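Local coordinates for protein cortical-lytic enzyme (Bacillus cereus, PDB 4S3J) that degrades spore cortex peptidoglycan during germination, acting as an N-acetylglucosaminidase on cortex material that has already been partly broken down, at residues Ser107-Gln112 / Pro131-Leu136; Ala137-Glu142 / Met170-Asn175. One frame throughout, in Å; residues are numbered along the deposited sequence.

Contact 1 (Ser107-Gln112 / Pro131-Leu136); sequences SIAYLQ and PFLTYL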
loop_
_atom_site.group_PDB
_atom_site.type_symbol
_atom_site.label_atom_id
_atom_site.label_comp_id
_atom_site.label_asym_id
_atom_site.label_seq_id
_atom_site.Cartn_x
_atom_site.Cartn_y
_atom_site.Cartn_z
ATOM N N SER A 107 -3.845 -7.605 -5.146
ATOM C CA SER A 107 -3.476 -6.904 -3.923
ATOM C C SER A 107 -2.549 -7.777 -3.098
ATOM O O SER A 107 -2.758 -8.977 -3.007
ATOM C CB SER A 107 -4.732 -6.548 -3.122
ATOM O OG SER A 107 -5.465 -7.727 -2.843
ATOM N N ILE A 108 -1.550 -7.153 -2.475
ATOM C CA ILE A 108 -0.646 -7.809 -1.549
ATOM C C ILE A 108 -0.664 -7.044 -0.243
ATOM O O ILE A 108 -0.808 -5.825 -0.267
ATOM C CB ILE A 108 0.808 -7.835 -2.048
ATOM C CG1 ILE A 108 0.889 -8.480 -3.436
ATOM C CG2 ILE A 108 1.716 -8.535 -1.027
ATOM C CD1 ILE A 108 2.183 -8.163 -4.131
ATOM N N ALA A 109 -0.556 -7.735 0.883
ATOM C CA ALA A 109 -0.233 -7.063 2.145
ATOM C C ALA A 109 0.868 -7.806 2.887
ATOM O O ALA A 109 0.867 -9.033 2.947
ATOM C CB ALA A 109 -1.448 -6.939 3.028
ATOM N N TYR A 110 1.786 -7.044 3.478
ATOM C CA TYR A 110 2.886 -7.580 4.254
ATOM C C TYR A 110 2.552 -7.624 5.731
ATOM O O TYR A 110 1.899 -6.720 6.244
ATOM C CB TYR A 110 4.152 -6.732 4.046
ATOM C CG TYR A 110 4.857 -7.028 2.735
ATOM C CD1 TYR A 110 4.399 -6.513 1.533
ATOM C CD2 TYR A 110 5.979 -7.858 2.709
ATOM C CE1 TYR A 110 5.044 -6.803 0.330
ATOM C CE2 TYR A 110 6.623 -8.153 1.504
ATOM C CZ TYR A 110 6.146 -7.617 0.316
ATOM O OH TYR A 110 6.743 -7.895 -0.910
ATOM N N LEU A 111 3.030 -8.670 6.406
ATOM C CA LEU A 111 2.903 -8.854 7.849
ATOM C C LEU A 111 4.293 -8.936 8.426
ATOM O O LEU A 111 5.078 -9.776 7.980
ATOM C CB LEU A 111 2.128 -10.140 8.172
ATOM C CG LEU A 111 2.061 -10.618 9.620
ATOM C CD1 LEU A 111 1.223 -9.650 10.451
ATOM C CD2 LEU A 111 1.509 -12.038 9.737
ATOM N N GLN A 112 4.607 -8.092 9.402
ATOM C CA GLN A 112 5.927 -8.074 10.013
ATOM C C GLN A 112 5.799 -7.954 11.517
ATOM O O GLN A 112 5.802 -6.844 12.036
ATOM C CB GLN A 112 6.762 -6.910 9.477
ATOM C CG GLN A 112 8.168 -6.876 10.069
ATOM C CD GLN A 112 8.860 -5.534 9.912
ATOM O OE1 GLN A 112 8.265 -4.476 10.135
ATOM N NE2 GLN A 112 10.124 -5.575 9.510
ATOM N N PRO A 131 -9.454 -11.415 3.459
ATOM C CA PRO A 131 -10.440 -11.526 2.376
ATOM C C PRO A 131 -10.190 -10.553 1.220
ATOM O O PRO A 131 -10.589 -10.836 0.092
ATOM C CB PRO A 131 -11.761 -11.196 3.075
ATOM C CG PRO A 131 -11.538 -11.459 4.487
ATOM C CD PRO A 131 -10.096 -11.166 4.759
ATOM N N PHE A 132 -9.503 -9.447 1.504
ATOM C CA PHE A 132 -9.222 -8.410 0.517
ATOM C C PHE A 132 -7.921 -8.643 -0.264
ATOM O O PHE A 132 -7.530 -7.780 -1.063
ATOM C CB PHE A 132 -9.121 -7.025 1.195
ATOM C CG PHE A 132 -10.337 -6.601 1.963
ATOM C CD1 PHE A 132 -10.480 -6.911 3.308
ATOM C CD2 PHE A 132 -11.312 -5.839 1.345
ATOM C CE1 PHE A 132 -11.592 -6.495 4.012
ATOM C CE2 PHE A 132 -12.426 -5.422 2.045
ATOM C CZ PHE A 132 -12.565 -5.754 3.380
ATOM N N LEU A 133 -7.263 -9.791 -0.053
ATOM C CA LEU A 133 -5.916 -10.029 -0.580
ATOM C C LEU A 133 -5.804 -11.092 -1.667
ATOM O O LEU A 133 -6.391 -12.178 -1.571
ATOM C CB LEU A 133 -4.984 -10.456 0.544
ATOM C CG LEU A 133 -4.813 -9.484 1.698
ATOM C CD1 LEU A 133 -3.778 -10.096 2.651
ATOM C CD2 LEU A 133 -4.380 -8.119 1.219
ATOM N N THR A 134 -4.999 -10.803 -2.682
ATOM C CA THR A 134 -4.577 -11.847 -3.606
ATOM C C THR A 134 -3.436 -12.643 -2.971
ATOM O O THR A 134 -3.374 -13.887 -3.075
ATOM C CB THR A 134 -4.109 -11.271 -4.964
ATOM O OG1 THR A 134 -5.082 -10.342 -5.470
ATOM C CG2 THR A 134 -3.891 -12.401 -5.968
ATOM N N TYR A 135 -2.538 -11.902 -2.315
ATOM C CA TYR A 135 -1.348 -12.456 -1.681
ATOM C C TYR A 135 -1.162 -11.929 -0.263
ATOM O O TYR A 135 -1.421 -10.760 -0.018
ATOM C CB TYR A 135 -0.099 -12.096 -2.483
ATOM C CG TYR A 135 -0.046 -12.603 -3.895
ATOM C CD1 TYR A 135 0.439 -13.860 -4.160
ATOM C CD2 TYR A 135 -0.459 -11.810 -4.957
ATOM C CE1 TYR A 135 0.503 -14.334 -5.437
ATOM C CE2 TYR A 135 -0.395 -12.272 -6.253
ATOM C CZ TYR A 135 0.088 -13.540 -6.481
ATOM O OH TYR A 135 0.170 -14.053 -7.763
ATOM N N LEU A 136 -0.685 -12.794 0.639
ATOM C CA LEU A 136 -0.269 -12.429 1.995
ATOM C C LEU A 136 1.222 -12.704 2.127
ATOM O O LEU A 136 1.676 -13.828 1.862
ATOM C CB LEU A 136 -1.055 -13.211 3.040
ATOM C CG LEU A 136 -0.672 -12.970 4.502
ATOM C CD1 LEU A 136 -0.931 -11.499 4.925
ATOM C CD2 LEU A 136 -1.416 -13.928 5.410
#

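Contact 2 (Ala137-Glu142 / Met170-Asn175); sequences AYFSFE and MLVITN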
loop_
_atom_site.group_PDB
_atom_site.type_symbol
_atom_site.label_atom_id
_atom_site.label_comp_id
_atom_site.label_asym_id
_atom_site.label_seq_id
_atom_site.Cartn_x
_atom_site.Cartn_y
_atom_site.Cartn_z
ATOM N N ALA A 137 1.973 -11.686 2.533
ATOM C CA ALA A 137 3.436 -11.752 2.583
ATOM C C ALA A 137 3.978 -11.680 3.996
ATOM O O ALA A 137 4.108 -10.585 4.558
ATOM C CB ALA A 137 4.046 -10.631 1.758
ATOM N N TYR A 138 4.329 -12.833 4.563
ATOM C CA TYR A 138 4.873 -12.886 5.905
ATOM C C TYR A 138 6.372 -12.593 5.870
ATOM O O TYR A 138 7.183 -13.374 5.364
ATOM C CB TYR A 138 4.546 -14.237 6.548
ATOM C CG TYR A 138 4.911 -14.364 8.022
ATOM C CD1 TYR A 138 5.267 -13.265 8.779
ATOM C CD2 TYR A 138 4.925 -15.607 8.641
ATOM C CE1 TYR A 138 5.615 -13.400 10.110
ATOM C CE2 TYR A 138 5.248 -15.737 9.976
ATOM C CZ TYR A 138 5.604 -14.645 10.697
ATOM O OH TYR A 138 5.949 -14.777 12.035
ATOM N N PHE A 139 6.725 -11.435 6.413
ATOM C CA PHE A 139 8.083 -10.915 6.367
ATOM C C PHE A 139 8.835 -11.338 7.627
ATOM O O PHE A 139 8.446 -10.887 8.720
ATOM C CB PHE A 139 8.042 -9.382 6.276
ATOM C CG PHE A 139 9.371 -8.752 5.935
ATOM C CD1 PHE A 139 10.317 -8.529 6.911
ATOM C CD2 PHE A 139 9.640 -8.330 4.640
ATOM C CE1 PHE A 139 11.541 -7.935 6.594
ATOM C CE2 PHE A 139 10.847 -7.735 4.337
ATOM C CZ PHE A 139 11.785 -7.536 5.306
ATOM N N SER A 140 9.884 -12.176 7.564
ATOM C CA SER A 140 10.423 -12.840 6.364
ATOM C C SER A 140 11.181 -14.110 6.769
ATOM O O SER A 140 11.415 -14.352 7.942
ATOM C CB SER A 140 11.390 -11.920 5.607
ATOM O OG SER A 140 12.614 -11.810 6.316
ATOM N N PHE A 141 11.533 -14.916 5.779
ATOM C CA PHE A 141 12.537 -15.977 5.915
ATOM C C PHE A 141 13.888 -15.366 5.590
ATOM O O PHE A 141 14.051 -14.796 4.511
ATOM C CB PHE A 141 12.267 -17.120 4.949
ATOM C CG PHE A 141 11.072 -17.965 5.286
ATOM C CD1 PHE A 141 9.782 -17.448 5.164
ATOM C CD2 PHE A 141 11.224 -19.285 5.681
ATOM C CE1 PHE A 141 8.689 -18.227 5.452
ATOM C CE2 PHE A 141 10.113 -20.071 5.969
ATOM C CZ PHE A 141 8.849 -19.539 5.850
ATOM N N GLU A 142 14.861 -15.486 6.489
ATOM C CA GLU A 142 16.177 -14.906 6.264
ATOM C C GLU A 142 17.114 -15.957 5.677
ATOM O O GLU A 142 17.251 -17.037 6.234
ATOM C CB GLU A 142 16.743 -14.333 7.570
ATOM C CG GLU A 142 15.814 -13.232 8.123
ATOM C CD GLU A 142 16.272 -12.574 9.416
ATOM O OE1 GLU A 142 17.251 -13.035 10.035
ATOM O OE2 GLU A 142 15.623 -11.578 9.817
ATOM N N MET A 170 2.883 -15.791 0.228
ATOM C CA MET A 170 4.208 -15.663 -0.401
ATOM C C MET A 170 5.303 -16.183 0.511
ATOM O O MET A 170 5.229 -16.049 1.743
ATOM C CB MET A 170 4.472 -14.199 -0.768
ATOM C CG MET A 170 3.574 -13.656 -1.877
ATOM S SD MET A 170 3.400 -11.848 -1.901
ATOM C CE MET A 170 5.088 -11.312 -2.088
ATOM N N LEU A 171 6.299 -16.820 -0.092
ATOM C CA LEU A 171 7.527 -17.172 0.605
ATOM C C LEU A 171 8.464 -15.990 0.454
ATOM O O LEU A 171 9.107 -15.820 -0.591
ATOM C CB LEU A 171 8.128 -18.460 0.025
ATOM C CG LEU A 171 9.516 -18.866 0.537
ATOM C CD1 LEU A 171 9.609 -18.845 2.043
ATOM C CD2 LEU A 171 9.891 -20.250 0.041
ATOM N N VAL A 172 8.511 -15.143 1.480
ATOM C CA VAL A 172 9.311 -13.944 1.423
ATOM C C VAL A 172 10.709 -14.206 1.962
ATOM O O VAL A 172 10.879 -14.516 3.128
ATOM C CB VAL A 172 8.670 -12.792 2.244
ATOM C CG1 VAL A 172 9.514 -11.539 2.166
ATOM C CG2 VAL A 172 7.235 -12.503 1.776
ATOM N N ILE A 173 11.703 -14.072 1.092
ATOM C CA ILE A 173 13.087 -14.364 1.438
ATOM C C ILE A 173 13.930 -13.095 1.397
ATOM O O ILE A 173 13.978 -12.409 0.373
ATOM C CB ILE A 173 13.676 -15.421 0.477
ATOM C CG1 ILE A 173 12.871 -16.716 0.574
ATOM C CG2 ILE A 173 15.131 -15.726 0.808
ATOM C CD1 ILE A 173 12.989 -17.599 -0.636
ATOM N N THR A 174 14.628 -12.810 2.497
ATOM C CA THR A 174 15.474 -11.623 2.595
ATOM C C THR A 174 16.940 -11.976 2.793
ATOM O O THR A 174 17.273 -13.051 3.307
ATOM C CB THR A 174 15.063 -10.708 3.779
ATOM O OG1 THR A 174 15.015 -11.457 4.998
ATOM C CG2 THR A 174 13.690 -10.103 3.538
ATOM N N ASN A 175 17.808 -11.036 2.425
ATOM C CA ASN A 175 19.236 -11.175 2.738
ATOM C C ASN A 175 19.598 -10.361 3.982
ATOM O O ASN A 175 20.488 -9.503 3.958
ATOM C CB ASN A 175 20.099 -10.747 1.552
ATOM C CG ASN A 175 19.893 -9.304 1.179
ATOM O OD1 ASN A 175 18.766 -8.792 1.219
ATOM N ND2 ASN A 175 20.976 -8.637 0.787
HETATM O O HOH W 1 7.026 -15.762 3.944
HETATM O O HOH W 2 3.335 -15.333 3.562
#

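Contact 1 (Ser107-Gln112 / Pro131-Leu136)
Ser107 carries most of the polar traffic here, because both its backbone and its hydroxyl engage the chain that leads into the second strand. Its OG sits in the crowded position between its own backbone N and carbonyl carbon (chi1 57°), and from there it donates to the carbonyl of Phe132, in the carbonyl plane and on a lone pair, with OG to O 2.7 Å. The same OG also accepts from Thr134 N at 3.1 Å. That N-H is shared: it also reaches Ser107 O, and it points straight at neither acceptor. Ser107 O is in turn gripped twice, since Tyr135 N comes in nearly along the C=O axis at 3.0 Å. The exchange is completed by Ser107 N, which donates to Thr134 OG1 (3.0 Å, 164° at the hydrogen); this threonine hydroxyl has Thr428 O as its further partner.

Beyond this cluster of bonds the chains run as parallel strands, 104-111 beside 135-143, the first two staves of the family 18 TIM barrel, joined by helix 120-129 in a beta-alpha-beta unit. Ala109 N continues the ladder to Tyr135 O, a longer bond of 3.3 Å with the donor lifted out of the carbonyl plane.

The Ala109 methyl lies on the face shared with Leu136. Leu133 folds both its methyls against it, CD2 the nearer at 3.6 Å from Ala109 CB. Leu136, with CG anti to its backbone N (chi1 177°), brings CD1 back to 3.6 Å from Ala109 O, so a methyl group lies against the outer side of that oxygen. On the face carrying Ile108 and Tyr135 the two side chains cross obliquely, Ile108 CG1 resting 3.9 Å from Tyr135 CB; there both also touch Met170, and the tyrosine ring meets Phe278 across the barrel interior.

Contact 2 (Ala137-Glu142 / Met170-Asn175)
Ser140 and Thr174 both hold their hydroxyls in the crowded position between backbone N and carbonyl carbon (chi1 73° and 53°), which brings the two tip to tip: Ser140 OG and Thr174 OG1 share a hydrogen bond of 2.8 Å. Thr174 CG2 is thereby turned toward Phe139, 3.7 Å from its CZ. Leu171, with CG anti to its backbone N, sends CD1 over a face of the Phe141 ring in a CH-pi contact, 3.5 Å from the centroid and 16° off the normal. Val172 fills the middle: CG1 packs on Ser140 CB, while CG2 lies 3.7 Å from Ala137 CB.

The backbones join firmly at the C-terminal end. Phe141 N meets Val172 O at 2.8 Å and Thr174 N meets Phe141 O at 2.9 Å, each nearly along the C=O axis. Further back, water takes over. One molecule donates to Tyr138 O and Met170 O and accepts from Val172 N; a second links Tyr138 N to Met170 O, so that carbonyl receives two water hydrogens.

The peptide bond between Phe139 and Ser140 is cis, and the Phe139 ring meets Trp408 edge-to-face. A non-proline cis peptide at the C-terminal end of a barrel strand, beside the catalytic cleft, is a recurring feature of family 18 glycosidases.

In the fold
Contacts 1 and 2 follow one another along strand 135-143, which borders strand 104-111 on one edge and strand 168-177 on the other; their centres are about 13 Å apart. Hydrogen bonds probably stitch them together, Leu111 O to Phe139 N and Leu136 O to Met170 N, both 2.8 Å. Inside the barrel, Met170 SD packs 3.6 Å from Tyr135 CB, and Tyr110 CD2 lies 3.5 Å from Ala137 CB. Contact 1 is away from the active site, whereas contact 2 reaches it: the side chain of Phe139 is about 6 Å from that of Glu220, the probable proton donor, and Asn175 ND2 hydrogen-bonds to the backbone carbonyl of Glu220.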